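Local atomic coordinates of aminopeptidase N family protein (Idiomarina loihiensis L2TR, PDB entry 4FGM), a protein that is probably a zinc-dependent aminopeptidase of the M61 family, removing residues from the N-terminal ends of peptides. Residues A[506-514]-A[558-566]. Sequence-based numbering, arbitrary orientation.
Sequences DESAYHAGL and TLELTWQEP
Gln564 reaches across to the start of helix 508-512 with its chain extended beyond CG, which carries the amide to the backbone of Asp506. There Gln564 NE2 donates to Asp506 O at 3.0 Å and 157°; the acceptor lies in the amide plane, whereas the donor is tilted from the carbonyl plane. The CD2 side of the His511 ring approaches Gln564 NE2 obliquely and closely, ring and amide planes 51° apart, and His511 NE2 makes weak hydrogen bonds to Asp506 O and OD1. In Ser508, the first helical residue after the N-cap Glu507, chi1 of -59° sets OG beside its own backbone N, facing the incoming Gln564 N, which donates to it nearly straight at 3.0 Å.

The short helix and the strand ending at Thr562 belong to a compact antiparallel beta domain, consistent with the PDZ-like module of this family; their axes come within 7.2 Å, running roughly antiparallel. Two waters bridge the backbones: water 1 donates to Ser508 O and accepts from Thr562 N, and water 2 likewise links Ala512 O and Glu560 N. Ala512 CB points at the strand, 3.7 Å from Leu561 CB and 3.3 Å from Glu560 O. Beyond the Schellman motif that ends the helix at Gly513, whose carbonyl is bonded by Arg552, Leu514 CD2 meets Leu559 CD1 at 3.6 Å. Leu561 forks: CD1 faces the helix, while CD2 lies over the centre of the Trp563 ring, 3.6 Å above its plane.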
loop_
_atom_site.group_PDB
_atom_site.type_symbol
_atom_site.label_atom_id
_atom_site.label_comp_id
_atom_site.label_asym_id
_atom_site.label_seq_id
_atom_site.Cartn_x
_atom_site.Cartn_y
_atom_site.Cartn_z
ATOM N N ASP A 506 14.144 6.141 -25.245
ATOM C CA ASP A 506 15.212 6.961 -25.814
ATOM C C ASP A 506 16.608 6.838 -25.199
ATOM O O ASP A 506 17.474 7.661 -25.475
ATOM C CB ASP A 506 14.781 8.433 -25.811
ATOM C CG ASP A 506 15.511 9.255 -26.854
ATOM O OD1 ASP A 506 15.569 8.809 -28.016
ATOM O OD2 ASP A 506 16.018 10.345 -26.520
ATOM N N GLU A 507 16.842 5.822 -24.378
ATOM C CA GLU A 507 18.167 5.658 -23.786
ATOM C C GLU A 507 18.978 4.526 -24.450
ATOM O O GLU A 507 18.534 3.946 -25.444
ATOM C CB GLU A 507 18.036 5.488 -22.267
ATOM C CG GLU A 507 17.563 6.789 -21.606
ATOM C CD GLU A 507 17.559 6.748 -20.087
ATOM O OE1 GLU A 507 18.342 5.976 -19.501
ATOM O OE2 GLU A 507 16.781 7.515 -19.476
ATOM N N SER A 508 20.159 4.220 -23.916
ATOM C CA SER A 508 21.042 3.203 -24.512
ATOM C C SER A 508 20.430 1.858 -24.926
ATOM O O SER A 508 20.494 1.480 -26.093
ATOM C CB SER A 508 22.241 2.960 -23.593
ATOM O OG SER A 508 22.961 4.167 -23.405
ATOM N N ALA A 509 19.855 1.136 -23.973
ATOM C CA ALA A 509 19.243 -0.154 -24.262
ATOM C C ALA A 509 18.186 0.000 -25.348
ATOM O O ALA A 509 18.083 -0.808 -26.278
ATOM C CB ALA A 509 18.610 -0.714 -23.002
ATOM N N TYR A 510 17.403 1.056 -25.223
ATOM C CA TYR A 510 16.341 1.334 -26.164
ATOM C C TYR A 510 16.814 1.420 -27.612
ATOM O O TYR A 510 16.201 0.844 -28.514
ATOM C CB TYR A 510 15.659 2.631 -25.747
ATOM C CG TYR A 510 14.733 3.191 -26.779
ATOM C CD1 TYR A 510 15.188 4.099 -27.731
ATOM C CD2 TYR A 510 13.395 2.819 -26.808
ATOM C CE1 TYR A 510 14.326 4.626 -28.682
ATOM C CE2 TYR A 510 12.527 3.335 -27.752
ATOM C CZ TYR A 510 12.997 4.242 -28.688
ATOM O OH TYR A 510 12.135 4.791 -29.608
ATOM N N HIS A 511 17.910 2.132 -27.840
ATOM C CA HIS A 511 18.422 2.291 -29.197
ATOM C C HIS A 511 19.039 1.041 -29.774
ATOM O O HIS A 511 19.080 0.869 -30.991
ATOM C CB HIS A 511 19.423 3.435 -29.238
ATOM C CG HIS A 511 18.772 4.775 -29.189
ATOM N ND1 HIS A 511 18.068 5.293 -30.255
ATOM C CD2 HIS A 511 18.637 5.665 -28.177
ATOM C CE1 HIS A 511 17.527 6.444 -29.900
ATOM N NE2 HIS A 511 17.856 6.693 -28.644
ATOM N N ALA A 512 19.515 0.168 -28.895
ATOM C CA ALA A 512 20.131 -1.071 -29.324
ATOM C C ALA A 512 19.064 -2.098 -29.696
ATOM O O ALA A 512 19.339 -3.059 -30.403
ATOM C CB ALA A 512 21.025 -1.604 -28.215
ATOM N N GLY A 513 17.841 -1.881 -29.218
ATOM C CA GLY A 513 16.762 -2.800 -29.518
ATOM C C GLY A 513 16.522 -3.854 -28.453
ATOM O O GLY A 513 16.006 -4.923 -28.758
ATOM N N LEU A 514 16.916 -3.576 -27.215
ATOM C CA LEU A 514 16.694 -4.518 -26.119
ATOM C C LEU A 514 15.310 -4.243 -25.543
ATOM O O LEU A 514 14.825 -3.111 -25.593
ATOM C CB LEU A 514 17.745 -4.325 -25.018
ATOM C CG LEU A 514 19.154 -4.839 -25.296
ATOM C CD1 LEU A 514 20.123 -4.219 -24.301
ATOM C CD2 LEU A 514 19.164 -6.361 -25.211
ATOM N N THR A 558 21.984 -10.416 -31.765
ATOM C CA THR A 558 23.324 -9.847 -31.781
ATOM C C THR A 558 23.047 -8.377 -32.057
ATOM O O THR A 558 22.745 -7.994 -33.186
ATOM C CB THR A 558 24.178 -10.447 -32.908
ATOM O OG1 THR A 558 24.299 -11.855 -32.701
ATOM C CG2 THR A 558 25.564 -9.832 -32.927
ATOM N N LEU A 559 23.137 -7.565 -31.011
ATOM C CA LEU A 559 22.848 -6.143 -31.117
ATOM C C LEU A 559 24.064 -5.240 -30.939
ATOM O O LEU A 559 25.073 -5.623 -30.344
ATOM C CB LEU A 559 21.800 -5.764 -30.064
ATOM C CG LEU A 559 20.527 -6.619 -30.019
ATOM C CD1 LEU A 559 19.685 -6.263 -28.803
ATOM C CD2 LEU A 559 19.735 -6.396 -31.290
ATOM N N GLU A 560 23.952 -4.027 -31.468
ATOM C CA GLU A 560 25.005 -3.035 -31.334
ATOM C C GLU A 560 24.477 -1.954 -30.390
ATOM O O GLU A 560 23.367 -1.447 -30.566
ATOM C CB GLU A 560 25.368 -2.420 -32.693
ATOM C CG GLU A 560 26.175 -1.127 -32.568
ATOM C CD GLU A 560 26.720 -0.611 -33.896
ATOM O OE1 GLU A 560 27.627 -1.259 -34.463
ATOM O OE2 GLU A 560 26.243 0.445 -34.369
ATOM N N LEU A 561 25.263 -1.616 -29.379
ATOM C CA LEU A 561 24.849 -0.594 -28.431
ATOM C C LEU A 561 25.905 0.499 -28.242
ATOM O O LEU A 561 27.104 0.224 -28.107
ATOM C CB LEU A 561 24.507 -1.250 -27.082
ATOM C CG LEU A 561 24.086 -0.357 -25.912
ATOM C CD1 LEU A 561 23.312 -1.191 -24.908
ATOM C CD2 LEU A 561 25.313 0.284 -25.256
ATOM N N THR A 562 25.453 1.746 -28.252
ATOM C CA THR A 562 26.360 2.866 -28.054
ATOM C C THR A 562 25.962 3.542 -26.757
ATOM O O THR A 562 24.843 4.032 -26.623
ATOM C CB THR A 562 26.280 3.880 -29.209
ATOM O OG1 THR A 562 26.590 3.220 -30.444
ATOM C CG2 THR A 562 27.288 5.009 -28.983
ATOM N N TRP A 563 26.882 3.554 -25.799
ATOM C CA TRP A 563 26.622 4.144 -24.491
ATOM C C TRP A 563 26.354 5.629 -24.584
ATOM O O TRP A 563 27.191 6.384 -25.075
ATOM C CB TRP A 563 27.805 3.910 -23.553
ATOM C CG TRP A 563 28.134 2.471 -23.365
ATOM C CD1 TRP A 563 29.186 1.791 -23.907
ATOM C CD2 TRP A 563 27.396 1.520 -22.586
ATOM N NE1 TRP A 563 29.154 0.476 -23.507
ATOM C CE2 TRP A 563 28.067 0.283 -22.696
ATOM C CE3 TRP A 563 26.235 1.596 -21.802
ATOM C CZ2 TRP A 563 27.609 -0.876 -22.057
ATOM C CZ3 TRP A 563 25.780 0.448 -21.166
ATOM C CH2 TRP A 563 26.468 -0.772 -21.296
ATOM N N GLN A 564 25.186 6.045 -24.108
ATOM C CA GLN A 564 24.819 7.454 -24.126
ATOM C C GLN A 564 25.358 8.129 -22.881
ATOM O O GLN A 564 25.943 7.485 -22.010
ATOM C CB GLN A 564 23.297 7.632 -24.125
ATOM C CG GLN A 564 22.574 7.266 -25.397
ATOM C CD GLN A 564 21.067 7.478 -25.268
ATOM O OE1 GLN A 564 20.560 7.797 -24.187
ATOM N NE2 GLN A 564 20.349 7.294 -26.366
ATOM N N GLU A 565 25.159 9.440 -22.810
ATOM C CA GLU A 565 25.560 10.210 -21.645
ATOM C C GLU A 565 24.447 9.839 -20.663
ATOM O O GLU A 565 23.297 10.247 -20.835
ATOM C CB GLU A 565 25.520 11.705 -21.967
ATOM C CG GLU A 565 26.056 12.595 -20.863
ATOM C CD GLU A 565 27.530 12.360 -20.592
ATOM O OE1 GLU A 565 28.348 12.587 -21.512
ATOM O OE2 GLU A 565 27.870 11.947 -19.460
ATOM N N PRO A 566 24.767 9.044 -19.630
ATOM C CA PRO A 566 23.764 8.625 -18.644
ATOM C C PRO A 566 23.064 9.750 -17.892
ATOM O O PRO A 566 23.629 10.819 -17.667
ATOM C CB PRO A 566 24.557 7.713 -17.716
ATOM C CG PRO A 566 25.901 8.346 -17.726
ATOM C CD PRO A 566 26.115 8.644 -19.196
HETATM O O HOH W 1 22.510 2.293 -28.228
HETATM O O HOH W 2 21.052 -2.793 -32.438
#